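Long-range contacts in Bpsl2520 (Burkholderia pseudomallei K96243, PDB 6F03), which is a secreted antigen of unknown molecular function, an all-helical protein of the DUF2059 family that assembles as a pair of subunits: residues 55-63 with 121-129; 42-53 with 129-138. All coordinates share one frame; numbering follows the deposited sequence.

Contact 1: residues 55-63 with 121-129; sequences APKLVSAIA and FTNDAMQAQ
Val59 reaches from helix 55-84 into helix 119-136 as a knob, its side chain seated among Thr122, Ala125, Met126 and Gln129. Its two methyls divide the work: CG1, set anti to the backbone N (chi1 166°), lies over the Thr122 end of the hole, whereas CG2 turns to the Gln129 end and passes 3.5 Å from Gln129 OE1. Between them sits the Ala125 methyl, with CB 3.8 Å from Val59 CG2. This small residue marks the closest backbone approach, the CA atoms of Val59 and Ala125 being 6.3 Å apart.

Apolar packing continues at Phe121, whose ring swings toward helix 55-84. Ala63 CB comes within 3.8 Å of Phe121 CE2, approaching obliquely, and Ile62 CG2 stands at the ring edge near CZ.

The extended Gln129 side chain brings its amide beside Ala55. Gln129 NE2 comes to 3.5 Å from Ala55 O, a near approach that is not a hydrogen bond; that oxygen accepts from Val59 N within its own helix. Separately, Gln129 OE1 touches the Ala55 methyl, 3.6 Å from CB.

The short axes approach to 9.9 Å at 119° between their N-to-C directions, a steep helix-helix crossing. Leu50 of helix 40-52 touches Ala55 and Gln129 at one end of the crossing, and Leu172 of the second subunit packs on Phe121 and Ala125.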
ATOM      1  N   ALA B  55      -2.288  16.791  12.052  1.00 33.81           N
ATOM      2  CA  ALA B  55      -3.214  15.697  11.775  1.00 35.44           C
ATOM      3  C   ALA B  55      -4.186  15.981  10.624  1.00 35.03           C
ATOM      4  O   ALA B  55      -4.512  15.027   9.899  1.00 36.35           O
ATOM      5  CB  ALA B  55      -3.983  15.340  13.054  1.00 33.77           C
ATOM      6  N   PRO B  56      -4.672  17.211  10.395  1.00 36.03           N
ATOM      7  CA  PRO B  56      -5.585  17.426   9.253  1.00 35.18           C
ATOM      8  C   PRO B  56      -4.962  17.083   7.914  1.00 39.30           C
ATOM      9  O   PRO B  56      -5.639  16.577   7.000  1.00 38.81           O
ATOM     10  CB  PRO B  56      -5.932  18.916   9.350  1.00 32.67           C
ATOM     11  CG  PRO B  56      -5.758  19.243  10.818  1.00 35.97           C
ATOM     12  CD  PRO B  56      -4.571  18.408  11.258  1.00 36.28           C
ATOM     13  N   LYS B  57      -3.672  17.347   7.767  1.00 38.30           N
ATOM     14  CA  LYS B  57      -3.001  16.953   6.541  1.00 38.42           C
ATOM     15  C   LYS B  57      -3.068  15.440   6.359  1.00 35.58           C
ATOM     16  O   LYS B  57      -3.316  14.951   5.250  1.00 31.37           O
ATOM     17  CB  LYS B  57      -1.564  17.455   6.582  1.00 41.03           C
ATOM     18  CG  LYS B  57      -0.753  17.191   5.362  1.00 47.21           C
ATOM     19  CD  LYS B  57       0.683  17.533   5.673  1.00 53.32           C
ATOM     20  CE  LYS B  57       1.486  17.622   4.417  1.00 55.29           C
ATOM     21  NZ  LYS B  57       0.900  18.730   3.670  1.00 57.53           N
ATOM     22  N   LEU B  58      -2.894  14.680   7.450  1.00 30.32           N
ATOM     23  CA  LEU B  58      -2.967  13.221   7.349  1.00 30.96           C
ATOM     24  C   LEU B  58      -4.375  12.742   6.983  1.00 28.56           C
ATOM     25  O   LEU B  58      -4.530  11.799   6.201  1.00 34.12           O
ATOM     26  CB  LEU B  58      -2.519  12.574   8.664  1.00 35.46           C
ATOM     27  CG  LEU B  58      -1.159  12.989   9.230  1.00 42.76           C
ATOM     28  CD1 LEU B  58      -0.901  12.321  10.600  1.00 44.74           C
ATOM     29  CD2 LEU B  58      -0.030  12.706   8.253  1.00 43.53           C
ATOM     30  N   VAL B  59      -5.413  13.349   7.560  1.00 23.99           N
ATOM     31  CA  VAL B  59      -6.772  13.019   7.161  1.00 27.38           C
ATOM     32  C   VAL B  59      -6.949  13.253   5.663  1.00 29.90           C
ATOM     33  O   VAL B  59      -7.496  12.413   4.944  1.00 28.96           O
ATOM     34  CB  VAL B  59      -7.792  13.829   7.983  1.00 27.17           C
ATOM     35  CG1 VAL B  59      -9.205  13.738   7.322  1.00 27.33           C
ATOM     36  CG2 VAL B  59      -7.835  13.312   9.424  1.00 26.75           C
ATOM     37  N   SER B  60      -6.471  14.399   5.173  1.00 32.63           N
ATOM     38  CA  SER B  60      -6.604  14.725   3.757  1.00 32.00           C
ATOM     39  C   SER B  60      -6.002  13.627   2.882  1.00 32.99           C
ATOM     40  O   SER B  60      -6.600  13.227   1.870  1.00 29.83           O
ATOM     41  CB  SER B  60      -5.955  16.088   3.487  1.00 32.00           C
ATOM     42  OG  SER B  60      -5.879  16.344   2.108  1.00 42.27           O
ATOM     43  N   ALA B  61      -4.850  13.081   3.289  1.00 30.90           N
ATOM     44  CA  ALA B  61      -4.221  12.020   2.504  1.00 31.72           C
ATOM     45  C   ALA B  61      -5.006  10.716   2.568  1.00 35.68           C
ATOM     46  O   ALA B  61      -4.945   9.912   1.637  1.00 33.98           O
ATOM     47  CB  ALA B  61      -2.793  11.776   2.980  1.00 27.18           C
ATOM     48  N   ILE B  62      -5.679  10.452   3.683  1.00 40.24           N
ATOM     49  CA  ILE B  62      -6.489   9.247   3.784  1.00 36.92           C
ATOM     50  C   ILE B  62      -7.733   9.371   2.921  1.00 34.04           C
ATOM     51  O   ILE B  62      -8.149   8.406   2.278  1.00 35.41           O
ATOM     52  CB  ILE B  62      -6.852   8.971   5.250  1.00 34.99           C
ATOM     53  CG1 ILE B  62      -5.591   8.718   6.067  1.00 34.39           C
ATOM     54  CG2 ILE B  62      -7.839   7.808   5.341  1.00 34.89           C
ATOM     55  CD1 ILE B  62      -5.845   8.672   7.542  1.00 30.43           C
ATOM     56  N   ALA B  63      -8.358  10.549   2.916  1.00 32.15           N
ATOM     57  CA  ALA B  63      -9.522  10.765   2.062  1.00 30.74           C
ATOM     58  C   ALA B  63      -9.149  10.626   0.593  1.00 33.32           C
ATOM     59  O   ALA B  63      -9.870   9.979  -0.191  1.00 32.43           O
ATOM     60  CB  ALA B  63     -10.123  12.151   2.310  1.00 30.22           C
ATOM     61  N   PHE B 121     -16.921  12.757   6.878  1.00 27.11           N
ATOM     62  CA  PHE B 121     -15.763  11.876   6.818  1.00 28.46           C
ATOM     63  C   PHE B 121     -14.593  12.468   7.592  1.00 31.84           C
ATOM     64  O   PHE B 121     -13.971  11.785   8.413  1.00 35.84           O
ATOM     65  CB  PHE B 121     -15.345  11.596   5.376  1.00 25.94           C
ATOM     66  CG  PHE B 121     -14.193  10.616   5.285  1.00 27.59           C
ATOM     67  CD1 PHE B 121     -14.421   9.246   5.450  1.00 26.53           C
ATOM     68  CD2 PHE B 121     -12.890  11.064   5.097  1.00 27.38           C
ATOM     69  CE1 PHE B 121     -13.387   8.330   5.393  1.00 23.55           C
ATOM     70  CE2 PHE B 121     -11.824  10.156   5.051  1.00 26.77           C
ATOM     71  CZ  PHE B 121     -12.081   8.776   5.199  1.00 25.47           C
ATOM     72  N   THR B 122     -14.280  13.745   7.340  1.00 31.44           N
ATOM     73  CA  THR B 122     -13.187  14.421   8.043  1.00 29.79           C
ATOM     74  C   THR B 122     -13.354  14.353   9.555  1.00 30.28           C
ATOM     75  O   THR B 122     -12.400  14.040  10.279  1.00 34.78           O
ATOM     76  CB  THR B 122     -13.107  15.873   7.575  1.00 30.25           C
ATOM     77  OG1 THR B 122     -12.804  15.873   6.184  1.00 31.04           O
ATOM     78  CG2 THR B 122     -12.005  16.634   8.322  1.00 28.64           C
ATOM     79  N   ASN B 123     -14.556  14.670  10.052  1.00 30.28           N
ATOM     80  CA  ASN B 123     -14.820  14.571  11.481  1.00 33.56           C
ATOM     81  C   ASN B 123     -14.560  13.165  11.980  1.00 32.29           C
ATOM     82  O   ASN B 123     -13.869  12.969  12.988  1.00 30.14           O
ATOM     83  CB  ASN B 123     -16.260  14.975  11.788  1.00 38.44           C
ATOM     84  CG  ASN B 123     -16.512  16.442  11.557  1.00 44.76           C
ATOM     85  OD1 ASN B 123     -15.573  17.228  11.395  1.00 47.63           O
ATOM     86  ND2 ASN B 123     -17.782  16.833  11.566  1.00 47.03           N
ATOM     87  N   ASP B 124     -15.081  12.165  11.258  1.00 27.02           N
ATOM     88  CA  ASP B 124     -14.936  10.787  11.701  1.00 29.28           C
ATOM     89  C   ASP B 124     -13.474  10.363  11.701  1.00 27.64           C
ATOM     90  O   ASP B 124     -13.016   9.680  12.632  1.00 32.39           O
ATOM     91  CB  ASP B 124     -15.758   9.860  10.805  1.00 33.19           C
ATOM     92  CG  ASP B 124     -17.240   9.908  11.119  1.00 38.05           C
ATOM     93  OD1 ASP B 124     -17.627  10.498  12.151  1.00 35.29           O
ATOM     94  OD2 ASP B 124     -18.031   9.349  10.330  1.00 41.62           O
ATOM     95  N   ALA B 125     -12.709  10.803  10.698  1.00 21.16           N
ATOM     96  CA  ALA B 125     -11.289  10.470  10.674  1.00 27.79           C
ATOM     97  C   ALA B 125     -10.547  11.157  11.824  1.00 35.42           C
ATOM     98  O   ALA B 125      -9.611  10.582  12.392  1.00 33.38           O
ATOM     99  CB  ALA B 125     -10.673  10.842   9.326  1.00 25.77           C
HETATM  100  N   MSE B 126     -10.969  12.354  12.214  1.00 39.45           N
HETATM  101  CA  MSE B 126     -10.374  12.964  13.401  1.00 44.77           C
HETATM  102  C   MSE B 126     -10.685  12.122  14.648  1.00 36.49           C
HETATM  103  O   MSE B 126      -9.787  11.777  15.401  1.00 32.08           O
HETATM  104  CB  MSE B 126     -10.852  14.397  13.598  1.00 54.17           C
HETATM  105  CG  MSE B 126     -10.019  15.139  14.631  1.00 71.36           C
HETATM  106 SE   MSE B 126     -10.530  17.000  14.823  0.61 91.88          SE
HETATM  107  CE  MSE B 126     -10.790  17.393  12.916  1.00 94.45           C
ATOM    108  N   GLN B 127     -11.955  11.781  14.869  1.00 33.15           N
ATOM    109  CA  GLN B 127     -12.274  10.918  16.004  1.00 32.81           C
ATOM    110  C   GLN B 127     -11.494   9.604  15.942  1.00 29.53           C
ATOM    111  O   GLN B 127     -11.058   9.087  16.974  1.00 26.97           O
ATOM    112  CB  GLN B 127     -13.774  10.646  16.075  1.00 31.58           C
ATOM    113  CG  GLN B 127     -14.155   9.721  17.223  1.00 33.48           C
ATOM    114  CD  GLN B 127     -13.999  10.386  18.584  1.00 41.63           C
ATOM    115  OE1 GLN B 127     -13.131  10.004  19.389  1.00 44.33           O
ATOM    116  NE2 GLN B 127     -14.849  11.381  18.859  1.00 41.68           N
ATOM    117  N   ALA B 128     -11.301   9.050  14.745  1.00 31.00           N
ATOM    118  CA  ALA B 128     -10.531   7.815  14.644  1.00 30.38           C
ATOM    119  C   ALA B 128      -9.077   8.020  15.070  1.00 30.10           C
ATOM    120  O   ALA B 128      -8.477   7.134  15.685  1.00 29.37           O
ATOM    121  CB  ALA B 128     -10.605   7.258  13.218  1.00 24.90           C
ATOM    122  N   GLN B 129      -8.496   9.189  14.781  1.00 32.21           N
ATOM    123  CA  GLN B 129      -7.128   9.444  15.232  1.00 27.76           C
ATOM    124  C   GLN B 129      -7.052   9.548  16.750  1.00 26.20           C
ATOM    125  O   GLN B 129      -6.149   8.968  17.371  1.00 26.96           O
ATOM    126  CB  GLN B 129      -6.574  10.712  14.568  1.00 30.09           C
ATOM    127  CG  GLN B 129      -6.317  10.566  13.063  1.00 31.90           C
ATOM    128  CD  GLN B 129      -5.990  11.906  12.378  1.00 34.15           C
ATOM    129  OE1 GLN B 129      -6.595  12.940  12.687  1.00 30.50           O
ATOM    130  NE2 GLN B 129      -5.015  11.886  11.461  1.00 33.16           N
TER

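Contact 2: residues 42-53 with 129-138; sequences KKAAIKDLLDAI and QYDAYAKYYS
Tyr130 enters helix 40-52 as a knob among Lys43, Ile46, Lys47 and Leu50. From CB the chain leaves beside the backbone N (chi1 -88°) and carries the ring across the helix. CG and CD2 meet the Ile46 branch methyl, CD2 lying 3.5 Å from Ile46 CG2. On the other rim, CD1 and CE1 lie under Leu50 CD1, a CH-pi contact 3.6 Å from that methyl carbon to the ring centroid. Lys43 O lies in the ring plane, at the edge beside CE2, while Lys43 NZ stands over the face opposite Leu50, a cation-pi pair at 4.3 Å from the centroid. At the tip, OH lies close against Lys47 CB and CA.

A single knob-into-hole insertion thus joins two helices of this all-helical fold, whose short axes make an angle of 115°. Tyr133, one turn on, has Leu49 CD2 3.9 Å from its CE1. Ile53 CD1 packs near Tyr133 OH; that hydroxyl is hydrogen-bonded to NE2 of Gln161 of the second subunit.

The fully extended Lys42 chain spans to the C-terminal end of helix 119-136. There NZ donates to Ala134 O at 2.7 Å, along a lone pair, and to Tyr137 O at 2.7 Å, with a C=O...N angle of 156°.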
ATOM      1  N   LYS B  42      -6.003  13.038  29.164  1.00 36.24           N
ATOM      2  CA  LYS B  42      -5.495  12.343  27.988  1.00 36.41           C
ATOM      3  C   LYS B  42      -6.013  12.977  26.696  1.00 34.59           C
ATOM      4  O   LYS B  42      -5.252  13.139  25.736  1.00 30.89           O
ATOM      5  CB  LYS B  42      -5.855  10.860  28.058  1.00 35.11           C
ATOM      6  CG  LYS B  42      -5.156  10.017  26.996  1.00 34.77           C
ATOM      7  CD  LYS B  42      -5.267   8.531  27.322  1.00 35.69           C
ATOM      8  CE  LYS B  42      -4.363   7.726  26.418  1.00 34.10           C
ATOM      9  NZ  LYS B  42      -4.435   6.266  26.694  1.00 31.16           N
ATOM     10  N   LYS B  43      -7.299  13.342  26.650  1.00 36.43           N
ATOM     11  CA  LYS B  43      -7.838  13.999  25.463  1.00 35.07           C
ATOM     12  C   LYS B  43      -7.072  15.281  25.147  1.00 36.02           C
ATOM     13  O   LYS B  43      -6.669  15.515  24.000  1.00 34.18           O
ATOM     14  CB  LYS B  43      -9.327  14.293  25.648  1.00 40.77           C
ATOM     15  CG  LYS B  43     -10.002  14.893  24.398  1.00 48.46           C
ATOM     16  CD  LYS B  43     -11.495  15.170  24.609  1.00 54.10           C
ATOM     17  CE  LYS B  43     -12.104  15.975  23.450  1.00 57.90           C
ATOM     18  NZ  LYS B  43     -12.103  15.287  22.129  1.00 58.36           N
ATOM     19  N   ALA B  44      -6.856  16.125  26.159  1.00 32.16           N
ATOM     20  CA  ALA B  44      -6.142  17.375  25.923  1.00 31.91           C
ATOM     21  C   ALA B  44      -4.713  17.122  25.468  1.00 29.59           C
ATOM     22  O   ALA B  44      -4.177  17.879  24.660  1.00 30.76           O
ATOM     23  CB  ALA B  44      -6.160  18.239  27.184  1.00 33.22           C
ATOM     24  N   ALA B  45      -4.079  16.060  25.956  1.00 29.10           N
ATOM     25  CA  ALA B  45      -2.728  15.760  25.491  1.00 27.77           C
ATOM     26  C   ALA B  45      -2.743  15.322  24.034  1.00 27.54           C
ATOM     27  O   ALA B  45      -1.902  15.753  23.235  1.00 28.88           O
ATOM     28  CB  ALA B  45      -2.093  14.686  26.383  1.00 25.88           C
ATOM     29  N   ILE B  46      -3.721  14.497  23.658  1.00 27.09           N
ATOM     30  CA  ILE B  46      -3.804  14.049  22.278  1.00 23.92           C
ATOM     31  C   ILE B  46      -4.108  15.215  21.353  1.00 26.42           C
ATOM     32  O   ILE B  46      -3.566  15.303  20.240  1.00 29.57           O
ATOM     33  CB  ILE B  46      -4.835  12.920  22.139  1.00 23.69           C
ATOM     34  CG1 ILE B  46      -4.296  11.656  22.814  1.00 29.40           C
ATOM     35  CG2 ILE B  46      -5.137  12.696  20.685  1.00 20.20           C
ATOM     36  CD1 ILE B  46      -5.342  10.538  23.035  1.00 28.79           C
ATOM     37  N   LYS B  47      -4.984  16.117  21.777  1.00 24.24           N
ATOM     38  CA  LYS B  47      -5.253  17.285  20.950  1.00 29.99           C
ATOM     39  C   LYS B  47      -3.963  18.050  20.639  1.00 29.96           C
ATOM     40  O   LYS B  47      -3.758  18.487  19.502  1.00 26.79           O
ATOM     41  CB  LYS B  47      -6.291  18.178  21.636  1.00 33.09           C
ATOM     42  CG  LYS B  47      -6.616  19.462  20.886  1.00 38.59           C
ATOM     43  CD  LYS B  47      -7.540  20.316  21.721  1.00 46.27           C
ATOM     44  CE  LYS B  47      -7.837  21.639  21.060  1.00 52.68           C
ATOM     45  NZ  LYS B  47      -8.158  22.655  22.107  1.00 57.13           N
ATOM     46  N   ASP B  48      -3.082  18.230  21.633  1.00 29.71           N
ATOM     47  CA  ASP B  48      -1.799  18.873  21.352  1.00 31.14           C
ATOM     48  C   ASP B  48      -0.915  18.019  20.444  1.00 30.10           C
ATOM     49  O   ASP B  48      -0.226  18.553  19.566  1.00 29.45           O
ATOM     50  CB  ASP B  48      -1.074  19.225  22.647  1.00 38.75           C
ATOM     51  CG  ASP B  48      -1.691  20.433  23.344  1.00 47.28           C
ATOM     52  OD1 ASP B  48      -2.525  21.120  22.708  1.00 47.84           O
ATOM     53  OD2 ASP B  48      -1.323  20.713  24.508  1.00 53.27           O
ATOM     54  N   LEU B  49      -0.926  16.694  20.612  1.00 27.85           N
ATOM     55  CA  LEU B  49      -0.124  15.855  19.727  1.00 25.29           C
ATOM     56  C   LEU B  49      -0.624  15.946  18.290  1.00 26.38           C
ATOM     57  O   LEU B  49       0.170  16.073  17.359  1.00 25.63           O
ATOM     58  CB  LEU B  49      -0.128  14.405  20.204  1.00 27.82           C
ATOM     59  CG  LEU B  49       0.707  13.464  19.329  1.00 31.92           C
ATOM     60  CD1 LEU B  49       2.061  14.046  19.116  1.00 36.45           C
ATOM     61  CD2 LEU B  49       0.843  12.096  19.954  1.00 33.83           C
ATOM     62  N   LEU B  50      -1.946  15.859  18.093  1.00 28.06           N
ATOM     63  CA  LEU B  50      -2.521  15.948  16.748  1.00 26.97           C
ATOM     64  C   LEU B  50      -2.155  17.265  16.062  1.00 28.27           C
ATOM     65  O   LEU B  50      -1.870  17.294  14.858  1.00 24.58           O
ATOM     66  CB  LEU B  50      -4.041  15.781  16.826  1.00 23.60           C
ATOM     67  CG  LEU B  50      -4.513  14.358  17.207  1.00 25.51           C
ATOM     68  CD1 LEU B  50      -6.032  14.270  17.276  1.00 27.53           C
ATOM     69  CD2 LEU B  50      -3.941  13.338  16.232  1.00 21.65           C
ATOM     70  N   ASP B  51      -2.170  18.368  16.808  1.00 31.80           N
ATOM     71  CA  ASP B  51      -1.728  19.649  16.257  1.00 35.28           C
ATOM     72  C   ASP B  51      -0.259  19.599  15.820  1.00 32.52           C
ATOM     73  O   ASP B  51       0.103  20.117  14.759  1.00 33.05           O
ATOM     74  CB  ASP B  51      -1.954  20.745  17.300  1.00 43.58           C
ATOM     75  CG  ASP B  51      -1.553  22.115  16.809  1.00 55.84           C
ATOM     76  OD1 ASP B  51      -2.252  22.636  15.902  1.00 57.76           O
ATOM     77  OD2 ASP B  51      -0.552  22.673  17.341  1.00 61.63           O
ATOM     78  N   ALA B  52       0.601  18.970  16.619  1.00 30.62           N
ATOM     79  CA  ALA B  52       2.028  18.961  16.319  1.00 28.48           C
ATOM     80  C   ALA B  52       2.368  18.097  15.103  1.00 30.01           C
ATOM     81  O   ALA B  52       3.382  18.341  14.439  1.00 28.86           O
ATOM     82  CB  ALA B  52       2.824  18.482  17.549  1.00 27.63           C
ATOM     83  N   ILE B  53       1.578  17.062  14.808  1.00 26.14           N
ATOM     84  CA  ILE B  53       1.885  16.243  13.638  1.00 30.58           C
ATOM     85  C   ILE B  53       1.091  16.711  12.420  1.00 34.82           C
ATOM     86  O   ILE B  53       1.069  16.031  11.388  1.00 36.22           O
ATOM     87  CB  ILE B  53       1.622  14.753  13.927  1.00 31.66           C
ATOM     88  CG1 ILE B  53       0.131  14.492  14.168  1.00 27.85           C
ATOM     89  CG2 ILE B  53       2.438  14.289  15.141  1.00 31.96           C
ATOM     90  CD1 ILE B  53      -0.224  12.975  14.331  1.00 26.52           C
ATOM     91  N   GLN B 129      -8.496   9.189  14.781  1.00 32.21           N
ATOM     92  CA  GLN B 129      -7.128   9.444  15.232  1.00 27.76           C
ATOM     93  C   GLN B 129      -7.052   9.548  16.750  1.00 26.20           C
ATOM     94  O   GLN B 129      -6.149   8.968  17.371  1.00 26.96           O
ATOM     95  CB  GLN B 129      -6.574  10.712  14.568  1.00 30.09           C
ATOM     96  CG  GLN B 129      -6.317  10.566  13.063  1.00 31.90           C
ATOM     97  CD  GLN B 129      -5.990  11.906  12.378  1.00 34.15           C
ATOM     98  OE1 GLN B 129      -6.595  12.940  12.687  1.00 30.50           O
ATOM     99  NE2 GLN B 129      -5.015  11.886  11.461  1.00 33.16           N
ATOM    100  N   TYR B 130      -7.992  10.263  17.380  1.00 25.95           N
ATOM    101  CA  TYR B 130      -8.006  10.292  18.842  1.00 28.08           C
ATOM    102  C   TYR B 130      -8.051   8.879  19.403  1.00 29.80           C
ATOM    103  O   TYR B 130      -7.257   8.518  20.286  1.00 31.48           O
ATOM    104  CB  TYR B 130      -9.209  11.084  19.372  1.00 29.37           C
ATOM    105  CG  TYR B 130      -8.984  12.568  19.527  1.00 32.24           C
ATOM    106  CD1 TYR B 130      -9.172  13.451  18.448  1.00 35.32           C
ATOM    107  CD2 TYR B 130      -8.585  13.097  20.749  1.00 33.56           C
ATOM    108  CE1 TYR B 130      -8.962  14.831  18.592  1.00 35.06           C
ATOM    109  CE2 TYR B 130      -8.363  14.463  20.907  1.00 35.34           C
ATOM    110  CZ  TYR B 130      -8.550  15.323  19.830  1.00 38.68           C
ATOM    111  OH  TYR B 130      -8.331  16.672  20.008  1.00 44.68           O
ATOM    112  N   ASP B 131      -8.999   8.073  18.907  1.00 29.13           N
ATOM    113  CA  ASP B 131      -9.199   6.722  19.431  1.00 31.29           C
ATOM    114  C   ASP B 131      -7.963   5.857  19.209  1.00 33.45           C
ATOM    115  O   ASP B 131      -7.525   5.138  20.121  1.00 33.90           O
ATOM    116  CB  ASP B 131     -10.439   6.087  18.786  1.00 33.61           C
ATOM    117  CG  ASP B 131     -11.748   6.751  19.242  1.00 38.61           C
ATOM    118  OD1 ASP B 131     -11.744   7.395  20.321  0.77 36.47           O
ATOM    119  OD2 ASP B 131     -12.777   6.650  18.507  0.76 38.15           O
ATOM    120  N   ALA B 132      -7.354   5.941  18.022  1.00 25.60           N
ATOM    121  CA  ALA B 132      -6.159   5.134  17.789  1.00 25.71           C
ATOM    122  C   ALA B 132      -5.019   5.525  18.745  1.00 26.47           C
ATOM    123  O   ALA B 132      -4.335   4.650  19.293  1.00 22.81           O
ATOM    124  CB  ALA B 132      -5.708   5.268  16.337  1.00 22.81           C
ATOM    125  N   TYR B 133      -4.784   6.831  18.949  1.00 22.89           N
ATOM    126  CA  TYR B 133      -3.701   7.219  19.856  1.00 27.60           C
ATOM    127  C   TYR B 133      -4.007   6.825  21.291  1.00 29.22           C
ATOM    128  O   TYR B 133      -3.119   6.364  22.011  1.00 29.88           O
ATOM    129  CB  TYR B 133      -3.410   8.720  19.767  1.00 25.51           C
ATOM    130  CG  TYR B 133      -2.448   9.005  18.641  1.00 30.39           C
ATOM    131  CD1 TYR B 133      -1.077   8.804  18.807  1.00 34.30           C
ATOM    132  CD2 TYR B 133      -2.915   9.408  17.382  1.00 27.44           C
ATOM    133  CE1 TYR B 133      -0.187   9.035  17.759  1.00 34.42           C
ATOM    134  CE2 TYR B 133      -2.047   9.638  16.332  1.00 29.09           C
ATOM    135  CZ  TYR B 133      -0.685   9.450  16.521  1.00 34.08           C
ATOM    136  OH  TYR B 133       0.177   9.660  15.469  1.00 34.61           O
ATOM    137  N   ALA B 134      -5.255   6.989  21.728  1.00 31.64           N
ATOM    138  CA  ALA B 134      -5.591   6.672  23.111  1.00 33.68           C
ATOM    139  C   ALA B 134      -5.435   5.184  23.399  1.00 33.18           C
ATOM    140  O   ALA B 134      -5.176   4.796  24.544  1.00 32.36           O
ATOM    141  CB  ALA B 134      -7.018   7.131  23.421  1.00 33.69           C
ATOM    142  N   LYS B 135      -5.646   4.349  22.382  1.00 35.05           N
ATOM    143  CA  LYS B 135      -5.588   2.899  22.534  1.00 35.18           C
ATOM    144  C   LYS B 135      -4.162   2.386  22.712  1.00 32.71           C
ATOM    145  O   LYS B 135      -3.931   1.449  23.483  1.00 30.33           O
ATOM    146  CB  LYS B 135      -6.237   2.245  21.320  1.00 35.58           C
ATOM    147  CG  LYS B 135      -6.157   0.729  21.253  1.00 40.33           C
ATOM    148  CD  LYS B 135      -6.875   0.272  19.976  1.00 42.33           C
ATOM    149  CE  LYS B 135      -6.747  -1.214  19.717  1.00 46.17           C
ATOM    150  NZ  LYS B 135      -7.395  -1.558  18.408  1.00 49.76           N
ATOM    151  N   TYR B 136      -3.201   2.936  21.976  1.00 30.76           N
ATOM    152  CA  TYR B 136      -1.860   2.364  21.986  1.00 32.13           C
ATOM    153  C   TYR B 136      -0.864   3.136  22.858  1.00 28.63           C
ATOM    154  O   TYR B 136       0.227   2.627  23.127  1.00 26.37           O
ATOM    155  CB  TYR B 136      -1.329   2.255  20.551  1.00 30.61           C
ATOM    156  CG  TYR B 136      -2.055   1.226  19.722  1.00 35.46           C
ATOM    157  CD1 TYR B 136      -1.815  -0.148  19.887  1.00 37.51           C
ATOM    158  CD2 TYR B 136      -3.002   1.615  18.781  1.00 34.50           C
ATOM    159  CE1 TYR B 136      -2.507  -1.096  19.122  1.00 36.20           C
ATOM    160  CE2 TYR B 136      -3.678   0.679  18.021  1.00 34.51           C
ATOM    161  CZ  TYR B 136      -3.425  -0.667  18.193  1.00 36.87           C
ATOM    162  OH  TYR B 136      -4.115  -1.576  17.422  1.00 43.13           O
ATOM    163  N   TYR B 137      -1.196   4.343  23.305  1.00 26.48           N
ATOM    164  CA  TYR B 137      -0.231   5.151  24.037  1.00 24.07           C
ATOM    165  C   TYR B 137      -0.834   5.611  25.352  1.00 25.26           C
ATOM    166  O   TYR B 137      -2.027   5.911  25.439  1.00 26.43           O
ATOM    167  CB  TYR B 137       0.209   6.383  23.240  1.00 20.85           C
ATOM    168  CG  TYR B 137       1.096   6.125  22.029  1.00 23.33           C
ATOM    169  CD1 TYR B 137       2.394   5.648  22.164  1.00 25.10           C
ATOM    170  CD2 TYR B 137       0.649   6.406  20.760  1.00 20.79           C
ATOM    171  CE1 TYR B 137       3.211   5.442  21.048  1.00 24.55           C
ATOM    172  CE2 TYR B 137       1.450   6.210  19.652  1.00 24.26           C
ATOM    173  CZ  TYR B 137       2.722   5.739  19.785  1.00 26.53           C
ATOM    174  OH  TYR B 137       3.509   5.576  18.643  1.00 25.39           O
ATOM    175  N   SER B 138       0.011   5.689  26.375  1.00 26.85           N
ATOM    176  CA  SER B 138      -0.425   6.296  27.619  1.00 28.54           C
ATOM    177  C   SER B 138      -0.356   7.819  27.507  1.00 29.13           C
ATOM    178  O   SER B 138       0.299   8.372  26.620  1.00 30.20           O
ATOM    179  CB  SER B 138       0.444   5.802  28.786  1.00 28.86           C
ATOM    180  OG  SER B 138       1.755   6.367  28.715  1.00 28.62           O
TER

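Overall arrangement
Contacts 1 and 2 lie with centres about 13 Å apart, on the same side of the chain's centre, and share helix 119-136: residues 121-129 serve contact 1 and 129-138 serve contact 2, with Gln129 in both. Their partners are successive helices, 40-52 then 55-84, so the order along the chain is 42-53, 55-63, 121-129, 129-138, and contact 1 falls between the two halves of contact 2. A probable hydrogen bond from Ala55 N to Leu50 O, and packing of Leu58 on Ile53, join them at the helix junction. Helix 119-136 thus ties two consecutive N-terminal helices together, and both contacts also touch the second subunit.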